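Local coordinates for protein Pre-mRNA-splicing factor SAD1 (Saccharomyces cerevisiae, PDB 4MSX) that promotes the assembly of newly made U4 snRNA into the U4/U6 snRNP and is required for pre-mRNA splicing, although its deubiquitinase fold is catalytically inactive, at residues Pro263-Pro266 against Arg267-Leu270; Ile287-His290 against Ser291-Lys295; Asp335-Ser338 against Val339-Pro343; His388-Lys391 against Asn392-Gln395. All coordinates share one frame; numbering follows the deposited sequence. Where two conformers were deposited one is given.

Contact 1 of 4, residues Pro263-Pro266 against Arg267-Leu270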
ATOM      1  N   PRO A 263      12.811  12.274  -9.316  1.00 25.28           N
ATOM      2  CA  PRO A 263      12.773  11.020  -8.548  1.00 27.29           C
ATOM      3  C   PRO A 263      11.386  10.790  -7.898  1.00 26.56           C
ATOM      4  O   PRO A 263      10.524  11.669  -7.938  1.00 23.86           O
ATOM      5  CB  PRO A 263      13.801  11.253  -7.410  1.00 31.43           C
ATOM      6  CG  PRO A 263      13.749  12.747  -7.176  1.00 37.45           C
ATOM      7  CD  PRO A 263      13.571  13.337  -8.621  1.00 30.57           C
ATOM      8  N   ILE A 264      11.203   9.617  -7.324  1.00 21.41           N
ATOM      9  CA  ILE A 264       9.965   9.389  -6.553  1.00 21.67           C
ATOM     10  C   ILE A 264      10.354   8.668  -5.283  1.00 25.94           C
ATOM     11  O   ILE A 264      11.426   8.033  -5.245  1.00 27.63           O
ATOM     12  CB  ILE A 264       8.966   8.603  -7.426  1.00 23.14           C
ATOM     13  CG1 ILE A 264       7.555   8.614  -6.735  1.00 24.18           C
ATOM     14  CG2 ILE A 264       9.492   7.170  -7.715  1.00 27.53           C
ATOM     15  CD1 ILE A 264       6.502   8.025  -7.731  1.00 27.27           C
ATOM     16  N   ASP A 265       9.557   8.832  -4.211  1.00 25.08           N
ATOM     17  CA  ASP A 265       9.870   8.179  -2.942  1.00 23.83           C
ATOM     18  C   ASP A 265       8.515   8.012  -2.228  1.00 23.39           C
ATOM     19  O   ASP A 265       7.487   8.392  -2.792  1.00 21.26           O
ATOM     20  CB  ASP A 265      10.877   9.040  -2.116  1.00 22.83           C
ATOM     21  CG  ASP A 265      10.339  10.440  -1.764  1.00 29.54           C
ATOM     22  OD1 ASP A 265       9.168  10.559  -1.438  1.00 25.26           O
ATOM     23  OD2 ASP A 265      11.095  11.446  -1.797  1.00 28.83           O
ATOM     24  N   PRO A 266       8.507   7.413  -1.033  1.00 22.30           N
ATOM     25  CA  PRO A 266       7.168   7.158  -0.430  1.00 23.12           C
ATOM     26  C   PRO A 266       6.344   8.408  -0.176  1.00 25.19           C
ATOM     27  O   PRO A 266       5.119   8.361  -0.270  1.00 22.78           O
ATOM     28  CB  PRO A 266       7.488   6.434   0.886  1.00 24.88           C
ATOM     29  CG  PRO A 266       8.764   5.615   0.523  1.00 22.77           C
ATOM     30  CD  PRO A 266       9.575   6.619  -0.387  1.00 24.62           C
ATOM     31  N   ARG A 267       6.989   9.535   0.133  1.00 22.11           N
ATOM     32  CA  ARG A 267       6.249  10.727   0.419  1.00 21.54           C
ATOM     33  C   ARG A 267       5.596  11.305  -0.860  1.00 21.46           C
ATOM     34  O   ARG A 267       4.404  11.643  -0.879  1.00 20.47           O
ATOM     35  CB  ARG A 267       7.175  11.792   1.014  1.00 23.49           C
ATOM     36  CG  ARG A 267       6.423  13.103   1.202  1.00 24.68           C
ATOM     37  CD  ARG A 267       7.340  14.218   1.807  1.00 33.24           C
ATOM     38  NE  ARG A 267       6.708  15.486   1.532  1.00 41.48           N
ATOM     39  CZ  ARG A 267       6.868  16.165   0.397  1.00 38.09           C
ATOM     40  NH1 ARG A 267       7.753  15.761  -0.510  1.00 35.61           N
ATOM     41  NH2 ARG A 267       6.185  17.289   0.235  1.00 42.64           N
ATOM     42  N   LEU A 268       6.401  11.449  -1.923  1.00 20.61           N
ATOM     43  CA  LEU A 268       5.880  12.003  -3.166  1.00 23.70           C
ATOM     44  C   LEU A 268       4.753  11.094  -3.705  1.00 23.74           C
ATOM     45  O   LEU A 268       3.761  11.558  -4.225  1.00 21.94           O
ATOM     46  CB  LEU A 268       7.000  12.050  -4.227  1.00 20.65           C
ATOM     47  CG  LEU A 268       8.044  13.139  -3.878  1.00 25.69           C
ATOM     48  CD1 LEU A 268       9.288  13.067  -4.842  1.00 24.12           C
ATOM     49  CD2 LEU A 268       7.366  14.510  -3.948  1.00 29.01           C
ATOM     50  N   PHE A 269       4.943   9.796  -3.587  1.00 21.35           N
ATOM     51  CA  PHE A 269       3.930   8.882  -4.118  1.00 20.58           C
ATOM     52  C   PHE A 269       2.672   8.881  -3.236  1.00 24.09           C
ATOM     53  O   PHE A 269       1.564   8.858  -3.752  1.00 23.27           O
ATOM     54  CB  PHE A 269       4.486   7.478  -4.273  1.00 18.27           C
ATOM     55  CG  PHE A 269       3.483   6.494  -4.877  1.00 22.12           C
ATOM     56  CD1 PHE A 269       2.931   6.731  -6.145  1.00 25.02           C
ATOM     57  CD2 PHE A 269       3.072   5.362  -4.163  1.00 25.45           C
ATOM     58  CE1 PHE A 269       1.993   5.842  -6.703  1.00 26.40           C
ATOM     59  CE2 PHE A 269       2.128   4.442  -4.727  1.00 26.00           C
ATOM     60  CZ  PHE A 269       1.615   4.688  -5.992  1.00 25.32           C
ATOM     61  N   LEU A 270       2.842   8.938  -1.910  1.00 21.44           N
ATOM     62  CA  LEU A 270       1.668   9.029  -1.004  0.56 22.45           C
ATOM     63  C   LEU A 270       0.849  10.272  -1.335  1.00 20.85           C
ATOM     64  O   LEU A 270      -0.371  10.209  -1.439  1.00 22.87           O
ATOM     65  CB  LEU A 270       2.142   9.101   0.462  0.56 20.90           C
ATOM     66  CG  LEU A 270       0.928   9.192   1.424  0.56 27.40           C
ATOM     67  CD1 LEU A 270       1.241   8.457   2.737  0.56 31.95           C
ATOM     68  CD2 LEU A 270       0.585  10.641   1.669  0.56 24.43           C
TER

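Contact 2 of 4, residues Ile287-His290 against Ser291-Lys295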
ATOM      1  N   ILE A 287     -13.689  10.616   3.263  1.00 28.90           N
ATOM      2  CA  ILE A 287     -13.074   9.857   4.371  1.00 26.79           C
ATOM      3  C   ILE A 287     -11.604  10.319   4.622  1.00 29.11           C
ATOM      4  O   ILE A 287     -11.174  10.500   5.765  1.00 28.64           O
ATOM      5  CB  ILE A 287     -13.042   8.365   4.044  1.00 30.97           C
ATOM      6  CG1 ILE A 287     -14.498   7.810   4.031  1.00 30.74           C
ATOM      7  CG2 ILE A 287     -12.189   7.606   5.100  1.00 28.14           C
ATOM      8  CD1 ILE A 287     -14.636   6.438   3.327  1.00 32.78           C
ATOM      9  N   LEU A 288     -10.832  10.487   3.540  1.00 26.24           N
ATOM     10  CA  LEU A 288      -9.435  10.980   3.718  1.00 29.64           C
ATOM     11  C   LEU A 288      -9.416  12.377   4.286  1.00 28.12           C
ATOM     12  O   LEU A 288      -8.663  12.671   5.209  1.00 28.59           O
ATOM     13  CB  LEU A 288      -8.682  10.984   2.358  1.00 27.64           C
ATOM     14  CG  LEU A 288      -8.423   9.598   1.768  1.00 32.75           C
ATOM     15  CD1 LEU A 288      -7.770   9.751   0.363  1.00 30.81           C
ATOM     16  CD2 LEU A 288      -7.458   8.866   2.684  1.00 31.72           C
ATOM     17  N   ASN A 289     -10.245  13.265   3.756  1.00 29.73           N
ATOM     18  CA  ASN A 289     -10.315  14.599   4.373  1.00 31.80           C
ATOM     19  C   ASN A 289     -10.658  14.563   5.855  1.00 37.59           C
ATOM     20  O   ASN A 289     -10.044  15.264   6.659  1.00 37.74           O
ATOM     21  CB  ASN A 289     -11.235  15.542   3.573  1.00 34.35           C
ATOM     22  CG  ASN A 289     -10.517  16.139   2.363  1.00 41.46           C
ATOM     23  OD1 ASN A 289      -9.860  17.158   2.484  1.00 56.66           O
ATOM     24  ND2 ASN A 289     -10.586  15.472   1.223  1.00 45.40           N
ATOM     25  N   HIS A 290     -11.579  13.706   6.267  1.00 31.39           N
ATOM     26  CA  HIS A 290     -11.921  13.700   7.659  1.00 31.54           C
ATOM     27  C   HIS A 290     -10.852  13.027   8.498  1.00 34.35           C
ATOM     28  O   HIS A 290     -10.511  13.476   9.598  1.00 30.77           O
ATOM     29  CB  HIS A 290     -13.255  12.945   7.923  1.00 29.42           C
ATOM     30  CG  HIS A 290     -13.513  12.764   9.378  1.00 31.52           C
ATOM     31  ND1 HIS A 290     -13.897  13.807  10.195  1.00 35.98           N
ATOM     32  CD2 HIS A 290     -13.353  11.693  10.185  1.00 32.87           C
ATOM     33  CE1 HIS A 290     -13.995  13.372  11.440  1.00 35.42           C
ATOM     34  NE2 HIS A 290     -13.671  12.094  11.458  1.00 32.87           N
ATOM     35  N   SER A 291     -10.302  11.927   7.994  1.00 28.57           N
ATOM     36  CA  SER A 291      -9.459  11.122   8.860  1.00 27.31           C
ATOM     37  C   SER A 291      -7.955  11.493   8.855  1.00 28.73           C
ATOM     38  O   SER A 291      -7.249  11.191   9.817  1.00 29.24           O
ATOM     39  CB  SER A 291      -9.573   9.651   8.459  1.00 39.26           C
ATOM     40  OG  SER A 291     -10.901   9.201   8.673  1.00 46.06           O
ATOM     41  N   CYS A 292      -7.486  12.078   7.752  1.00 27.15           N
ATOM     42  CA  CYS A 292      -6.033  12.203   7.508  1.00 31.71           C
ATOM     43  C   CYS A 292      -5.555  13.642   7.380  1.00 36.27           C
ATOM     44  O   CYS A 292      -4.335  13.916   7.398  1.00 37.51           O
ATOM     45  CB  CYS A 292      -5.660  11.440   6.197  1.00 26.32           C
ATOM     46  SG  CYS A 292      -5.948   9.701   6.410  1.00 36.49           S
ATOM     47  N   LYS A 293      -6.476  14.571   7.188  1.00 29.46           N
ATOM     48  CA  LYS A 293      -6.061  15.912   6.805  1.00 29.97           C
ATOM     49  C   LYS A 293      -5.934  16.823   8.031  1.00 39.01           C
ATOM     50  O   LYS A 293      -6.885  17.032   8.783  1.00 36.70           O
ATOM     51  CB  LYS A 293      -6.997  16.501   5.757  1.00 36.01           C
ATOM     52  CG  LYS A 293      -6.628  17.952   5.382  1.00 40.96           C
ATOM     53  CD  LYS A 293      -7.409  18.454   4.169  1.00 44.32           C
ATOM     54  CE  LYS A 293      -6.799  17.946   2.848  1.00 53.28           C
ATOM     55  NZ  LYS A 293      -7.579  18.365   1.630  1.00 55.09           N
ATOM     56  N   GLY A 294      -4.711  17.255   8.291  1.00 29.73           N
ATOM     57  CA  GLY A 294      -4.421  18.111   9.426  1.00 28.20           C
ATOM     58  C   GLY A 294      -4.459  19.553   8.989  1.00 30.62           C
ATOM     59  O   GLY A 294      -4.608  19.849   7.791  1.00 33.08           O
ATOM     60  N   LYS A 295      -4.292  20.487   9.935  1.00 30.34           N
ATOM     61  CA  LYS A 295      -4.180  21.887   9.553  1.00 32.72           C
ATOM     62  C   LYS A 295      -3.174  22.535  10.481  1.00 34.55           C
ATOM     63  O   LYS A 295      -3.166  22.261  11.691  1.00 32.21           O
ATOM     64  CB  LYS A 295      -5.524  22.625   9.693  1.00 36.13           C
ATOM     65  CG  LYS A 295      -6.597  22.125   8.779  1.00 38.27           C
ATOM     66  CD  LYS A 295      -7.871  22.986   8.877  1.00 55.61           C
ATOM     67  CE  LYS A 295      -9.006  22.378   8.022  1.00 55.08           C
ATOM     68  NZ  LYS A 295     -10.238  23.205   8.069  1.00 60.98           N
TER
HETATM   69  O   HOH W   1      -8.953  17.002  -0.885  1.00 46.63           O

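Contact 3 of 4, residues Asp335-Ser338 against Val339-Pro343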
ATOM      1  N   ASP A 335      32.420  12.042  10.847  1.00 52.95           N
ATOM      2  CA  ASP A 335      32.393  10.606  11.064  1.00 54.31           C
ATOM      3  C   ASP A 335      32.602  10.441  12.544  1.00 57.04           C
ATOM      4  O   ASP A 335      33.102  11.356  13.208  1.00 52.41           O
ATOM      5  CB  ASP A 335      33.554   9.938  10.324  1.00 63.60           C
ATOM      6  CG  ASP A 335      33.232   9.656   8.881  1.00 79.63           C
ATOM      7  OD1 ASP A 335      32.090   9.220   8.601  1.00 78.99           O
ATOM      8  OD2 ASP A 335      34.115   9.878   8.027  1.00 82.11           O
ATOM      9  N   GLY A 336      32.226   9.288  13.065  1.00 51.56           N
ATOM     10  CA  GLY A 336      32.434   9.001  14.474  1.00 51.57           C
ATOM     11  C   GLY A 336      32.397   7.497  14.670  1.00 57.97           C
ATOM     12  O   GLY A 336      32.083   6.743  13.718  1.00 44.53           O
ATOM     13  N   ASN A 337      32.719   7.048  15.884  1.00 46.41           N
ATOM     14  CA  ASN A 337      32.702   5.619  16.135  1.00 48.12           C
ATOM     15  C   ASN A 337      31.845   5.273  17.350  1.00 54.03           C
ATOM     16  O   ASN A 337      31.989   4.199  17.909  1.00 51.82           O
ATOM     17  CB  ASN A 337      34.127   5.023  16.209  1.00 51.89           C
ATOM     18  CG  ASN A 337      34.938   5.545  17.403  1.00 50.99           C
ATOM     19  OD1 ASN A 337      34.515   6.478  18.093  1.00 53.16           O
ATOM     20  ND2 ASN A 337      36.110   4.940  17.647  1.00 58.62           N
ATOM     21  N   SER A 338      30.924   6.161  17.730  1.00 53.23           N
ATOM     22  CA  SER A 338      29.833   5.768  18.632  1.00 62.90           C
ATOM     23  C   SER A 338      28.587   6.617  18.428  1.00 60.84           C
ATOM     24  O   SER A 338      28.652   7.755  17.928  1.00 48.81           O
ATOM     25  CB  SER A 338      30.241   5.885  20.116  1.00 60.22           C
ATOM     26  OG  SER A 338      30.258   7.244  20.529  1.00 59.82           O
ATOM     27  N   VAL A 339      27.451   6.092  18.871  1.00 56.63           N
ATOM     28  CA  VAL A 339      26.222   6.816  18.659  1.00 56.41           C
ATOM     29  C   VAL A 339      26.292   8.153  19.404  1.00 52.36           C
ATOM     30  O   VAL A 339      25.768   9.152  18.901  1.00 48.74           O
ATOM     31  CB  VAL A 339      24.963   6.001  19.041  1.00 66.46           C
ATOM     32  CG1 VAL A 339      25.003   4.656  18.344  1.00 79.46           C
ATOM     33  CG2 VAL A 339      24.846   5.840  20.566  1.00 53.16           C
ATOM     34  N   ASP A 340      26.965   8.227  20.558  1.00 50.89           N
ATOM     35  CA  ASP A 340      27.004   9.532  21.222  1.00 52.16           C
ATOM     36  C   ASP A 340      27.886  10.582  20.463  1.00 51.05           C
ATOM     37  O   ASP A 340      27.763  11.775  20.709  1.00 53.94           O
ATOM     38  CB  ASP A 340      27.336   9.401  22.723  1.00 69.90           C
ATOM     39  CG  ASP A 340      26.048   9.248  23.626  1.00 94.05           C
ATOM     40  OD1 ASP A 340      24.944   8.759  23.160  1.00 71.37           O
ATOM     41  OD2 ASP A 340      26.162   9.631  24.827  1.00 85.96           O
ATOM     42  N   ASP A 341      28.746  10.132  19.529  1.00 53.77           N
ATOM     43  CA  ASP A 341      29.441  11.029  18.557  1.00 53.31           C
ATOM     44  C   ASP A 341      28.518  11.536  17.401  1.00 60.06           C
ATOM     45  O   ASP A 341      28.913  12.432  16.649  1.00 51.43           O
ATOM     46  CB  ASP A 341      30.611  10.305  17.842  1.00 55.48           C
ATOM     47  CG  ASP A 341      31.813  10.018  18.753  1.00 65.14           C
ATOM     48  OD1 ASP A 341      31.992  10.731  19.774  1.00 51.94           O
ATOM     49  OD2 ASP A 341      32.589   9.076  18.419  1.00 56.49           O
ATOM     50  N   LEU A 342      27.342  10.926  17.216  1.00 47.06           N
ATOM     51  CA  LEU A 342      26.478  11.253  16.062  1.00 53.37           C
ATOM     52  C   LEU A 342      25.293  12.159  16.483  1.00 44.31           C
ATOM     53  O   LEU A 342      24.854  12.117  17.611  1.00 41.33           O
ATOM     54  CB  LEU A 342      25.950   9.951  15.416  1.00 45.32           C
ATOM     55  CG  LEU A 342      26.997   8.947  14.892  1.00 59.07           C
ATOM     56  CD1 LEU A 342      26.306   7.715  14.270  1.00 62.20           C
ATOM     57  CD2 LEU A 342      27.952   9.584  13.872  1.00 59.53           C
ATOM     58  N   PRO A 343      24.775  12.984  15.570  1.00 38.05           N
ATOM     59  CA  PRO A 343      23.711  13.863  16.046  1.00 40.50           C
ATOM     60  C   PRO A 343      22.428  13.084  16.348  1.00 39.20           C
ATOM     61  O   PRO A 343      22.121  12.083  15.676  1.00 37.42           O
ATOM     62  CB  PRO A 343      23.512  14.847  14.886  1.00 42.77           C
ATOM     63  CG  PRO A 343      24.293  14.347  13.764  1.00 47.49           C
ATOM     64  CD  PRO A 343      25.304  13.380  14.253  1.00 44.27           C
TER

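Contact 4 of 4, residues His388-Lys391 against Asn392-Gln395. With ACT (acetate ion), chain C.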
ATOM      1  N   HIS A 388      24.367  14.653  -5.307  1.00 48.32           N
ATOM      2  CA  HIS A 388      24.234  13.353  -4.614  1.00 46.30           C
ATOM      3  C   HIS A 388      23.326  13.434  -3.394  1.00 42.41           C
ATOM      4  O   HIS A 388      23.776  13.190  -2.247  1.00 39.24           O
ATOM      5  CB  HIS A 388      25.583  12.808  -4.121  1.00 50.31           C
ATOM      6  CG  HIS A 388      26.548  12.486  -5.212  1.00 68.86           C
ATOM      7  ND1 HIS A 388      26.146  12.138  -6.482  1.00 75.05           N
ATOM      8  CD2 HIS A 388      27.901  12.464  -5.222  1.00 81.40           C
ATOM      9  CE1 HIS A 388      27.212  11.911  -7.228  1.00 78.39           C
ATOM     10  NE2 HIS A 388      28.289  12.102  -6.486  1.00 87.60           N
ATOM     11  N   PRO A 389      22.047  13.740  -3.624  1.00 41.93           N
ATOM     12  CA  PRO A 389      21.077  13.908  -2.514  1.00 39.76           C
ATOM     13  C   PRO A 389      20.983  12.709  -1.547  1.00 32.55           C
ATOM     14  O   PRO A 389      20.753  12.892  -0.323  1.00 35.76           O
ATOM     15  CB  PRO A 389      19.721  14.063  -3.228  1.00 47.47           C
ATOM     16  CG  PRO A 389      19.992  14.080  -4.702  1.00 47.98           C
ATOM     17  CD  PRO A 389      21.420  13.710  -4.960  1.00 47.11           C
ATOM     18  N   VAL A 390      21.083  11.486  -2.060  1.00 35.99           N
ATOM     19  CA  VAL A 390      20.957  10.332  -1.183  1.00 34.41           C
ATOM     20  C   VAL A 390      22.180  10.223  -0.306  1.00 35.78           C
ATOM     21  O   VAL A 390      22.086  10.230   0.930  1.00 33.49           O
ATOM     22  CB  VAL A 390      20.698   9.021  -1.973  1.00 41.01           C
ATOM     23  CG1 VAL A 390      20.500   7.830  -1.024  1.00 37.24           C
ATOM     24  CG2 VAL A 390      19.455   9.185  -2.853  1.00 43.19           C
ATOM     25  N   LYS A 391      23.357  10.174  -0.919  1.00 37.87           N
ATOM     26  CA  LYS A 391      24.590  10.093  -0.119  1.00 35.36           C
ATOM     27  C   LYS A 391      24.721  11.210   0.919  1.00 30.29           C
ATOM     28  O   LYS A 391      25.202  10.993   2.033  1.00 34.72           O
ATOM     29  CB  LYS A 391      25.817  10.180  -1.043  1.00 45.33           C
ATOM     30  CG  LYS A 391      27.116   9.943  -0.324  1.00 44.86           C
ATOM     31  CD  LYS A 391      28.250   9.742  -1.363  1.00 63.73           C
ATOM     32  CE  LYS A 391      29.528   9.191  -0.716  1.00 74.36           C
ATOM     33  NZ  LYS A 391      30.563   8.749  -1.727  1.00 76.61           N
ATOM     34  N   ASN A 392      24.338  12.432   0.526  1.00 29.02           N
ATOM     35  CA  ASN A 392      24.473  13.594   1.396  1.00 34.66           C
ATOM     36  C   ASN A 392      23.249  13.880   2.281  1.00 36.96           C
ATOM     37  O   ASN A 392      23.100  14.987   2.803  1.00 29.08           O
ATOM     38  CB  ASN A 392      24.792  14.810   0.522  1.00 35.47           C
ATOM     39  CG  ASN A 392      26.184  14.693  -0.073  1.00 39.47           C
ATOM     40  OD1 ASN A 392      27.103  14.317   0.644  1.00 40.94           O
ATOM     41  ND2 ASN A 392      26.303  14.864  -1.379  1.00 39.54           N
ATOM     42  N   ARG A 393      22.391  12.878   2.447  1.00 31.78           N
ATOM     43  CA  ARG A 393      21.135  13.061   3.189  0.87 31.74           C
ATOM     44  C   ARG A 393      21.377  13.316   4.687  1.00 34.55           C
ATOM     45  O   ARG A 393      22.443  13.001   5.244  1.00 30.34           O
ATOM     46  CB  ARG A 393      20.245  11.809   3.056  0.87 31.58           C
ATOM     47  CG  ARG A 393      20.751  10.639   3.884  0.87 32.67           C
ATOM     48  CD  ARG A 393      20.040   9.299   3.481  0.87 31.28           C
ATOM     49  NE  ARG A 393      20.556   8.172   4.257  0.87 30.40           N
ATOM     50  CZ  ARG A 393      21.710   7.558   3.993  0.87 37.98           C
ATOM     51  NH1 ARG A 393      22.475   7.936   2.948  0.87 36.29           N
ATOM     52  NH2 ARG A 393      22.085   6.554   4.751  0.87 39.65           N
ATOM     53  N   ASN A 394      20.369  13.889   5.341  1.00 27.70           N
ATOM     54  CA  ASN A 394      20.487  14.222   6.754  1.00 27.19           C
ATOM     55  C   ASN A 394      20.289  12.952   7.597  1.00 34.64           C
ATOM     56  O   ASN A 394      19.151  12.425   7.709  1.00 29.78           O
ATOM     57  CB  ASN A 394      19.454  15.303   7.114  1.00 30.55           C
ATOM     58  CG  ASN A 394      19.624  15.827   8.532  1.00 32.61           C
ATOM     59  OD1 ASN A 394      19.869  15.062   9.446  1.00 29.97           O
ATOM     60  ND2 ASN A 394      19.504  17.138   8.701  1.00 30.36           N
ATOM     61  N   GLN A 395      21.369  12.447   8.202  1.00 31.67           N
ATOM     62  CA  GLN A 395      21.269  11.187   8.944  1.00 27.83           C
ATOM     63  C   GLN A 395      21.136  11.346  10.463  1.00 34.37           C
ATOM     64  O   GLN A 395      21.470  10.426  11.215  1.00 31.81           O
ATOM     65  CB  GLN A 395      22.435  10.264   8.610  1.00 29.95           C
ATOM     66  CG  GLN A 395      22.533   9.982   7.120  1.00 33.45           C
ATOM     67  CD  GLN A 395      23.583   8.914   6.833  1.00 38.70           C
ATOM     68  OE1 GLN A 395      23.541   7.842   7.431  1.00 37.68           O
ATOM     69  NE2 GLN A 395      24.569   9.237   5.974  1.00 39.20           N
TER
HETATM   70  C   ACT C 502      18.722  18.160   4.837  1.00 53.17           C
HETATM   71  O   ACT C 502      17.629  18.358   4.214  1.00 52.01           O
HETATM   72  OXT ACT C 502      18.840  18.594   6.061  1.00 51.38           O
HETATM   73  CH3 ACT C 502      19.811  17.407   4.105  1.00 37.80           C
HETATM   74  O   HOH W   2      24.694  11.755   4.617  1.00 33.88           O

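Contact 1 of 4, residues Pro263-Pro266 against Arg267-Leu270
Two flat groups carry this contact, the F269 ring and the D265 carboxylate. The ring is met obliquely by the end of I264, whose CD1 lies 4.1 Å from F269 CD1, while the carboxylate turns OD1 to the backbone and has the methyl L268 CD1 beside OD2. The motif is a helix N-cap: D265 stands just ahead of helix 266-280 in the USP domain, and P266, which has no N-H to offer, takes the first helical place. D265 OD1 accepts a nearly straight bond from L268 N (2.9 Å, 170°) and a weak, bent one from R267 N (2.9 Å, 121°). A chi1 of 61° sets CG between the backbone N and the carbonyl carbon, swinging the carboxylate round under the first turn. OD2 forms a salt bridge with R384, and W440 and F474 pack against the same side chain. An alanine here would probably leave the N-H groups of R267 and L268 without their cap and R384 without its charged mate. On the apolar side, I264 CD1 touches F269 CB at 4.0 Å, from the residue before the cap to the fourth of the helix, the pairing known as a hydrophobic staple. F269 then runs on to A195 and V198 of helix 189-203. The regular helical bonds begin at once, F269 N to D265 O at 3.0 Å and L270 N to P266 O at 2.9 Å. Further out, L268 CD1 rests 3.6 Å from P263 O, the carbonyl of a proline whose preceding peptide bond is cis.

Contact 2 of 4, residues Ile287-His290 against Ser291-Lys295
Near its C-terminal end, helix 282-292 still makes regular backbone bonds, S291 N to I287 O at 2.8 Å and C292 N to L288 O at 2.9 Å, before K293 turns extended and hands the chain to strand 294-299. The main side-chain pair across this helix end is N289 with K293, one turn apart. They lie side by side and point the same way, and K293 NZ donates to N289 OD1 at 2.7 Å, somewhat tilted from the amide's carbonyl plane. The lysine gets there by a bend in its chain: CG lies anti to the backbone N, then chi3 of -80° bends the ammonium end round to OD1. A water joins the same pair, accepting from N289 ND2 at 3.1 Å and, weakly, from K293 NZ at 3.2 Å. The other bond of that ND2 goes back one turn to K285 O, which settles which way round the amide sits. S291 OG adds a weak bond to I287 O at 3.2 Å, doubling the backbone one on that oxygen. On the buried side L288 CD2 touches C292 SG at 4.1 Å, and W321 packs on both residues. R370 holds the departing backbone, its NH1 bonded to K293 O and its NH2 to H290 O. With an amide oxygen in front of it and a cation-pi contact to W321, the K293 ammonium is likely to stay protonated, while the charge of R370 would suit the negative end of the helix.

Contact 3 of 4, residues Asp335-Ser338 against Val339-Pro343
S338 and D341 close a tight surface turn in the loop between strands 323-325 and 344-346, a local contact on the surface of the USP domain, far from the centre of the chain, where several of the residues also touch crystal neighbours. At its centre is the single 3-10 turn 339-341. D341 N donates to S338 O at 2.9 Å, though the bond is bent (131°) and the N-H arrives from above the carbonyl plane. With CG anti to its carbonyl carbon (chi1 -70°), D341 reaches back along the incoming chain, so that OD2 takes the backbone N-H of N337 at 3.2 Å on its anti lone pair. S338 OG, held between the backbone N and the carbonyl carbon (chi1 75°), comes 3.4 Å from D341 N, a weak second bond for that donor. Beside them D341 CB passes 4.0 Å from G336 CA, and L342 CG lies 3.7 Å from S338 O. L342 N bonds V339 O at 2.9 Å, carrying the turn one residue further. A serine whose carbonyl and hydroxyl both meet the N-H three residues on is the pattern of an ST motif, here in a weak form at the head of a 3-10 turn.

Contact 4 of 4, residues His388-Lys391 against Asn392-Gln395
V390 O is gripped twice by R393, whose backbone N and guanidinium NH1 each lie 3.1 Å away, on opposite faces of the carbonyl plane. In the conformer described, the NH1 bond is nearly straight (165°), and the oxygen lies in the guanidinium plane. A chi1 of 74° puts CG between the backbone N and the carbonyl carbon, from where the extended chain runs past the V390 carbonyl. NE forms a salt bridge with E472, and Q395 CD lies 3.5 Å above the guanidinium plane on one face, offset toward its rim. The backbone here is a type I beta turn from V390 to R393, in the USP-domain loop leading to strand 397-399; D435 takes the N-H groups of V390 and K391. From the third position of the turn, N392 N donates back to H388 O at 2.9 Å. The N392 amide folds back the same way, ND2 lying 3.5 Å from H388 CB and bonding D387 O. A leucine in its place would probably leave D387 O without that donor. A water donates to K391 O and R393 O (2.6 Å) and accepts from Q395 NE2. N394 ND2 bonds P328 O and, at 3.1 Å, acetate OXT.

In the fold
All four contacts lie in the USP domain and follow one another along the chain, none nested in or crossing another. Contact 1 closes the loop after helix 247-256 and starts helix 266-280. Helix 282-292 comes next, and contact 2 lies at its C-terminal end and passes the chain to strand 294-299; the centres of these two contacts are about 19 Å apart. Contact 3 folds the exposed loop ahead of strand 344-346, and contact 4 the loop between strands 374-379 and 397-399. P343 pairs by backbone bonds with L397, just past contact 4, and the centres of contacts 3 and 4 are about 17 Å apart. Contact 1 is tied to strand 472-480 through F474 and contact 4 through E472.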